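Local coordinates for SnoaL-like domain-containing protein (Kribbella flavida, PDB 4GB5) that is of unknown function but has a SnoaL-like domain of the NTF2 clan, a fold whose relatives include both enzymes and binding proteins, at residues A78-V83 and H94-A99; G119-E124 and S135-T140. All blocks are in the same frame, centred on the assembly; numbering follows the deposited sequence.

Contact 1: residues A78-V83 and H94-A99; sequences AITGHV and HAHVRA
Thr80 holds OG1 between its backbone N and carbonyl carbon (chi1 61°), which rests OG1 against CB of His96, 3.3 Å away. In His96, chi1 puts CG beside its own backbone N, anti to the carbonyl carbon, and the imidazole leads off from the strand pair. The two strands form an antiparallel beta hairpin in the curved sheet of the NTF2-like fold, and a beta bulge interrupts their pairing. Ala78 with Arg98, Thr80 with His96 and Val83 with His94 are hydrogen-bonded pairs, each with both backbone bonds made. The bond from Ala78 N to Arg98 O is almost straight, 179° at the hydrogen. That from His96 N to Thr80 O, beside the bulge, is more bent, at 144°. The register slips by one residue between Thr80 and Val83. Gly81 lies here with positive phi, which suits glycine, and a CB on it would come close to ND1 of His96.

On the face carrying Ile79 and Val97, the two side chains run side by side. CG1 of Ile79 lies 4.1 Å from CG2 of Val97, and CG2 of Ile79 meets CB of Ala95 at 4.0 Å. Helix 6-25 packs on Ile79 from this side, while the other face meets neighbouring subunits, with Thr80 packed on Thr80 of both. His94 bonds Asp122 of its own chain through ND1 and Asp22 of the second subunit through NE2. NE2 of His96 bonds to Asp25 of the second subunit, and Arg98 makes a salt bridge to Glu100 there. At the bulge, one water is hydrogen-bonded to O of Gly81 at 2.8 Å and lies in the ring plane of His96, 2.7 Å from ND1.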
loop_
_atom_site.group_PDB
_atom_site.type_symbol
_atom_site.label_atom_id
_atom_site.label_comp_id
_atom_site.label_asym_id
_atom_site.label_seq_id
_atom_site.Cartn_x
_atom_site.Cartn_y
_atom_site.Cartn_z
ATOM N N ALA A 78 5.433 -1.424 3.155
ATOM C CA ALA A 78 4.333 -1.181 2.233
ATOM C C ALA A 78 4.742 -0.031 1.331
ATOM O O ALA A 78 4.780 1.137 1.765
ATOM C CB ALA A 78 3.090 -0.849 3.019
ATOM N N ILE A 79 5.042 -0.344 0.086
ATOM C CA ILE A 79 5.529 0.643 -0.908
ATOM C C ILE A 79 4.418 0.871 -1.921
ATOM O O ILE A 79 3.897 -0.067 -2.541
ATOM C CB ILE A 79 6.820 0.166 -1.565
ATOM C CG1 ILE A 79 7.819 -0.246 -0.482
ATOM C CG2 ILE A 79 7.382 1.205 -2.529
ATOM C CD1 ILE A 79 9.127 -0.754 -1.012
ATOM N N THR A 80 4.047 2.138 -2.078
ATOM C CA THR A 80 2.888 2.504 -2.853
ATOM C C THR A 80 3.137 3.766 -3.652
ATOM O O THR A 80 4.139 4.483 -3.436
ATOM C CB THR A 80 1.693 2.785 -1.915
ATOM O OG1 THR A 80 1.999 3.881 -1.029
ATOM C CG2 THR A 80 1.346 1.600 -1.106
ATOM N N GLY A 81 2.255 4.094 -4.592
ATOM C CA GLY A 81 2.310 5.423 -5.193
ATOM C C GLY A 81 3.485 5.677 -6.117
ATOM O O GLY A 81 3.987 6.791 -6.200
ATOM N N HIS A 82 3.892 4.676 -6.885
ATOM C CA HIS A 82 5.081 4.774 -7.740
ATOM C C HIS A 82 4.900 5.808 -8.836
ATOM O O HIS A 82 3.924 5.764 -9.580
ATOM C CB HIS A 82 5.425 3.413 -8.359
ATOM C CG HIS A 82 5.367 2.293 -7.380
ATOM N ND1 HIS A 82 4.163 1.754 -6.973
ATOM C CD2 HIS A 82 6.339 1.598 -6.749
ATOM C CE1 HIS A 82 4.411 0.769 -6.132
ATOM N NE2 HIS A 82 5.715 0.673 -5.952
ATOM N N VAL A 83 5.868 6.718 -8.967
ATOM C CA VAL A 83 5.899 7.718 -10.015
ATOM C C VAL A 83 7.200 7.457 -10.765
ATOM O O VAL A 83 8.301 7.654 -10.216
ATOM C CB VAL A 83 5.885 9.090 -9.414
ATOM C CG1 VAL A 83 5.969 10.144 -10.492
ATOM C CG2 VAL A 83 4.661 9.339 -8.538
ATOM N N HIS A 94 9.927 7.738 -7.768
ATOM C CA HIS A 94 9.527 8.286 -6.484
ATOM C C HIS A 94 8.398 7.435 -5.957
ATOM O O HIS A 94 7.449 7.131 -6.706
ATOM C CB HIS A 94 9.079 9.729 -6.640
ATOM C CG HIS A 94 8.385 10.288 -5.451
ATOM N ND1 HIS A 94 9.078 10.908 -4.429
ATOM C CD2 HIS A 94 7.076 10.376 -5.134
ATOM C CE1 HIS A 94 8.212 11.331 -3.514
ATOM N NE2 HIS A 94 6.996 10.983 -3.899
ATOM N N ALA A 95 8.450 7.062 -4.699
ATOM C CA ALA A 95 7.363 6.254 -4.135
ATOM C C ALA A 95 7.151 6.570 -2.678
ATOM O O ALA A 95 8.065 7.052 -2.002
ATOM C CB ALA A 95 7.606 4.729 -4.339
ATOM N N HIS A 96 5.970 6.228 -2.185
ATOM C CA HIS A 96 5.710 6.224 -0.746
ATOM C C HIS A 96 6.164 4.907 -0.120
ATOM O O HIS A 96 6.052 3.831 -0.732
ATOM C CB HIS A 96 4.207 6.319 -0.505
ATOM C CG HIS A 96 3.647 7.700 -0.500
ATOM N ND1 HIS A 96 3.758 8.577 -1.567
ATOM C CD2 HIS A 96 2.969 8.369 0.467
ATOM C CE1 HIS A 96 3.192 9.729 -1.241
ATOM N NE2 HIS A 96 2.706 9.628 -0.013
ATOM N N VAL A 97 6.650 4.996 1.113
ATOM C CA VAL A 97 6.944 3.828 1.922
ATOM C C VAL A 97 6.487 3.986 3.339
ATOM O O VAL A 97 6.689 5.018 3.967
ATOM C CB VAL A 97 8.465 3.454 1.862
ATOM C CG1 VAL A 97 9.356 4.555 2.267
ATOM C CG2 VAL A 97 8.754 2.191 2.721
ATOM N N ARG A 98 5.885 2.912 3.842
ATOM C CA ARG A 98 5.570 2.751 5.254
ATOM C C ARG A 98 6.257 1.492 5.742
ATOM O O ARG A 98 5.880 0.379 5.313
ATOM C CB ARG A 98 4.059 2.667 5.430
ATOM C CG ARG A 98 3.634 2.577 6.912
ATOM C CD ARG A 98 2.121 2.654 7.060
ATOM N NE ARG A 98 1.744 2.882 8.418
ATOM C CZ ARG A 98 1.735 1.986 9.391
ATOM N NH1 ARG A 98 2.057 0.722 9.151
ATOM N NH2 ARG A 98 1.352 2.336 10.586
ATOM N N ALA A 99 7.262 1.638 6.616
ATOM C CA ALA A 99 8.095 0.485 7.014
ATOM C C ALA A 99 7.922 0.284 8.512
ATOM O O ALA A 99 8.251 1.173 9.297
ATOM C CB ALA A 99 9.537 0.721 6.692
HETATM O O HOH W 1 4.351 8.699 -4.221
#

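Contact 2: residues G119-E124 and S135-T140; sequences GFYDNE and SSVKLT
Asn123 and Val137 lie side by side, and OD1 of Asn123 accepts the backbone N-H of Lys138 at 3.0 Å. The donor is tilted 34° from the plane of the amide C=O. A side-chain oxygen thus takes a bond that a backbone carbonyl would usually accept in an antiparallel pair. In Asn123, chi1 (-72°) sets CG beside the backbone N, and chi2 near 6° then aims OD1 at the N-H of Lys138. A leucine here would probably leave the N-H of Lys138 without its acceptor and weaken the joint between the strands. Asp122 N bonds to Lys138 O. Glu124 O receives Ser135 N at 2.9 Å and, weakly, Ser136 N; both serines face Glu124 in a classic beta bulge.

Two waters bridge the strands. One is hydrogen-bonded to OD2 of Asp122, O of Lys138 and OG1 of Thr140 (2.6 Å); OD1 of Asp122 bonds ND1 of His94. The other donates to O of Asp122 and lies 2.7 Å from OG of Ser136. On the side of the sheet that carries Tyr121 and Leu139, the Tyr121 ring meets CG1 of Val137 through CD1 (4.1 Å) and CD1 of Leu139 through CE1 (4.0 Å). Gly119 passes close to Thr140 O, where a CB would clash.

Further out, Tyr20 of helix 6-25 meets the Tyr121 ring edge-to-face and also touches Val137, while Phe17 of that helix packs on Asn123. Strand 90-102 flanks 119-124 in the sheet, and Thr42 of strand 41-44 bonds to the backbone of Ser135 and Val137.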
loop_
_atom_site.group_PDB
_atom_site.type_symbol
_atom_site.label_atom_id
_atom_site.label_comp_id
_atom_site.label_asym_id
_atom_site.label_seq_id
_atom_site.Cartn_x
_atom_site.Cartn_y
_atom_site.Cartn_z
ATOM N N GLY A 119 7.642 7.769 4.742
ATOM C CA GLY A 119 8.309 8.751 3.911
ATOM C C GLY A 119 8.356 8.238 2.495
ATOM O O GLY A 119 7.376 7.673 1.997
ATOM N N PHE A 120 9.482 8.502 1.839
ATOM C CA PHE A 120 9.563 8.345 0.386
ATOM C C PHE A 120 10.862 7.708 -0.043
ATOM O O PHE A 120 11.902 7.915 0.562
ATOM C CB PHE A 120 9.471 9.711 -0.272
ATOM C CG PHE A 120 8.397 10.566 0.280
ATOM C CD1 PHE A 120 8.641 11.435 1.332
ATOM C CD2 PHE A 120 7.120 10.445 -0.221
ATOM C CE1 PHE A 120 7.632 12.190 1.891
ATOM C CE2 PHE A 120 6.088 11.194 0.334
ATOM C CZ PHE A 120 6.348 12.074 1.395
ATOM N N TYR A 121 10.784 6.935 -1.120
ATOM C CA TYR A 121 11.954 6.545 -1.876
ATOM C C TYR A 121 12.064 7.474 -3.057
ATOM O O TYR A 121 11.052 7.807 -3.694
ATOM C CB TYR A 121 11.862 5.098 -2.395
ATOM C CG TYR A 121 11.976 4.077 -1.298
ATOM C CD1 TYR A 121 13.113 4.001 -0.496
ATOM C CD2 TYR A 121 10.957 3.169 -1.061
ATOM C CE1 TYR A 121 13.200 3.064 0.518
ATOM C CE2 TYR A 121 11.061 2.240 -0.083
ATOM C CZ TYR A 121 12.134 2.200 0.723
ATOM O OH TYR A 121 12.218 1.239 1.738
ATOM N N ASP A 122 13.312 7.869 -3.365
ATOM C CA ASP A 122 13.630 8.569 -4.588
ATOM C C ASP A 122 14.840 7.861 -5.179
ATOM O O ASP A 122 15.981 8.084 -4.794
ATOM C CB ASP A 122 13.853 10.045 -4.374
ATOM C CG ASP A 122 12.591 10.752 -3.961
ATOM O OD1 ASP A 122 11.763 11.047 -4.862
ATOM O OD2 ASP A 122 12.404 10.960 -2.747
ATOM N N ASN A 123 14.528 6.880 -6.025
ATOM C CA ASN A 123 15.463 5.861 -6.446
ATOM C C ASN A 123 15.778 5.967 -7.926
ATOM O O ASN A 123 15.087 6.674 -8.658
ATOM C CB ASN A 123 14.843 4.486 -6.185
ATOM C CG ASN A 123 14.794 4.130 -4.730
ATOM O OD1 ASN A 123 15.116 4.946 -3.862
ATOM N ND2 ASN A 123 14.339 2.889 -4.427
ATOM N N GLU A 124 16.842 5.298 -8.353
ATOM C CA GLU A 124 17.180 5.158 -9.762
ATOM C C GLU A 124 17.239 3.700 -10.137
ATOM O O GLU A 124 17.601 2.837 -9.318
ATOM C CB GLU A 124 18.513 5.859 -10.118
ATOM C CG GLU A 124 18.462 7.360 -9.861
ATOM C CD GLU A 124 19.791 8.097 -9.950
ATOM O OE1 GLU A 124 20.845 7.458 -10.079
ATOM O OE2 GLU A 124 19.770 9.339 -9.868
ATOM N N SER A 135 19.622 0.871 -8.879
ATOM C CA SER A 135 21.027 1.279 -8.778
ATOM C C SER A 135 21.286 2.323 -7.704
ATOM O O SER A 135 22.416 2.495 -7.284
ATOM C CB SER A 135 21.510 1.840 -10.120
ATOM O OG SER A 135 20.623 2.870 -10.546
ATOM N N SER A 136 20.249 3.028 -7.273
ATOM C CA SER A 136 20.369 3.969 -6.195
ATOM C C SER A 136 19.096 3.954 -5.366
ATOM O O SER A 136 17.983 4.020 -5.911
ATOM C CB SER A 136 20.597 5.381 -6.758
ATOM O OG SER A 136 20.584 6.339 -5.734
ATOM N N VAL A 137 19.239 3.877 -4.043
ATOM C CA VAL A 137 18.111 3.929 -3.120
ATOM C C VAL A 137 18.301 5.119 -2.195
ATOM O O VAL A 137 19.388 5.268 -1.588
ATOM C CB VAL A 137 18.038 2.654 -2.261
ATOM C CG1 VAL A 137 16.898 2.698 -1.251
ATOM C CG2 VAL A 137 17.904 1.443 -3.145
ATOM N N LYS A 138 17.291 5.955 -2.099
ATOM C CA LYS A 138 17.328 7.075 -1.184
ATOM C C LYS A 138 16.016 7.144 -0.430
ATOM O O LYS A 138 14.947 7.242 -1.036
ATOM C CB LYS A 138 17.561 8.376 -1.901
ATOM C CG LYS A 138 17.483 9.586 -0.995
ATOM C CD LYS A 138 17.755 10.850 -1.782
ATOM C CE LYS A 138 17.652 12.126 -0.953
ATOM N NZ LYS A 138 17.886 13.336 -1.840
ATOM N N LEU A 139 16.093 7.094 0.899
ATOM C CA LEU A 139 14.956 7.124 1.731
ATOM C C LEU A 139 14.931 8.458 2.452
ATOM O O LEU A 139 15.879 8.775 3.136
ATOM C CB LEU A 139 15.060 6.002 2.748
ATOM C CG LEU A 139 14.082 6.020 3.913
ATOM C CD1 LEU A 139 12.681 5.859 3.366
ATOM C CD2 LEU A 139 14.413 4.956 4.983
ATOM N N THR A 140 13.837 9.193 2.313
ATOM C CA THR A 140 13.584 10.452 3.031
ATOM C C THR A 140 12.402 10.218 3.986
ATOM O O THR A 140 11.282 9.966 3.548
ATOM C CB THR A 140 13.272 11.572 2.034
ATOM O OG1 THR A 140 14.378 11.800 1.150
ATOM C CG2 THR A 140 13.015 12.890 2.788
HETATM O O HOH W 2 14.049 10.105 -0.836
HETATM O O HOH W 3 18.484 7.956 -5.755
#

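How the contacts relate
Contacts 1 and 2 are successive hairpins of one sheet, with centres about 10 Å apart. They join where strand 94-99 lies beside strand 119-124. Ala95 O and Tyr121 N, 2.9 Å apart, probably form one of the backbone bonds that connect them. Side chains meet across the same seam on both faces. ND1 of His94 and OD1 of Asp122 lie 2.7 Å apart, and the Phe120 ring packs against the imidazoles of His94 and His96. On the helix 6-25 side, CE2 of Tyr121 comes within 3.5 Å of CB of Val97. Both contacts touch the second subunit. A phosphate ion lies near Arg98 and a triethylene glycol near Lys138, both probably from crystallisation.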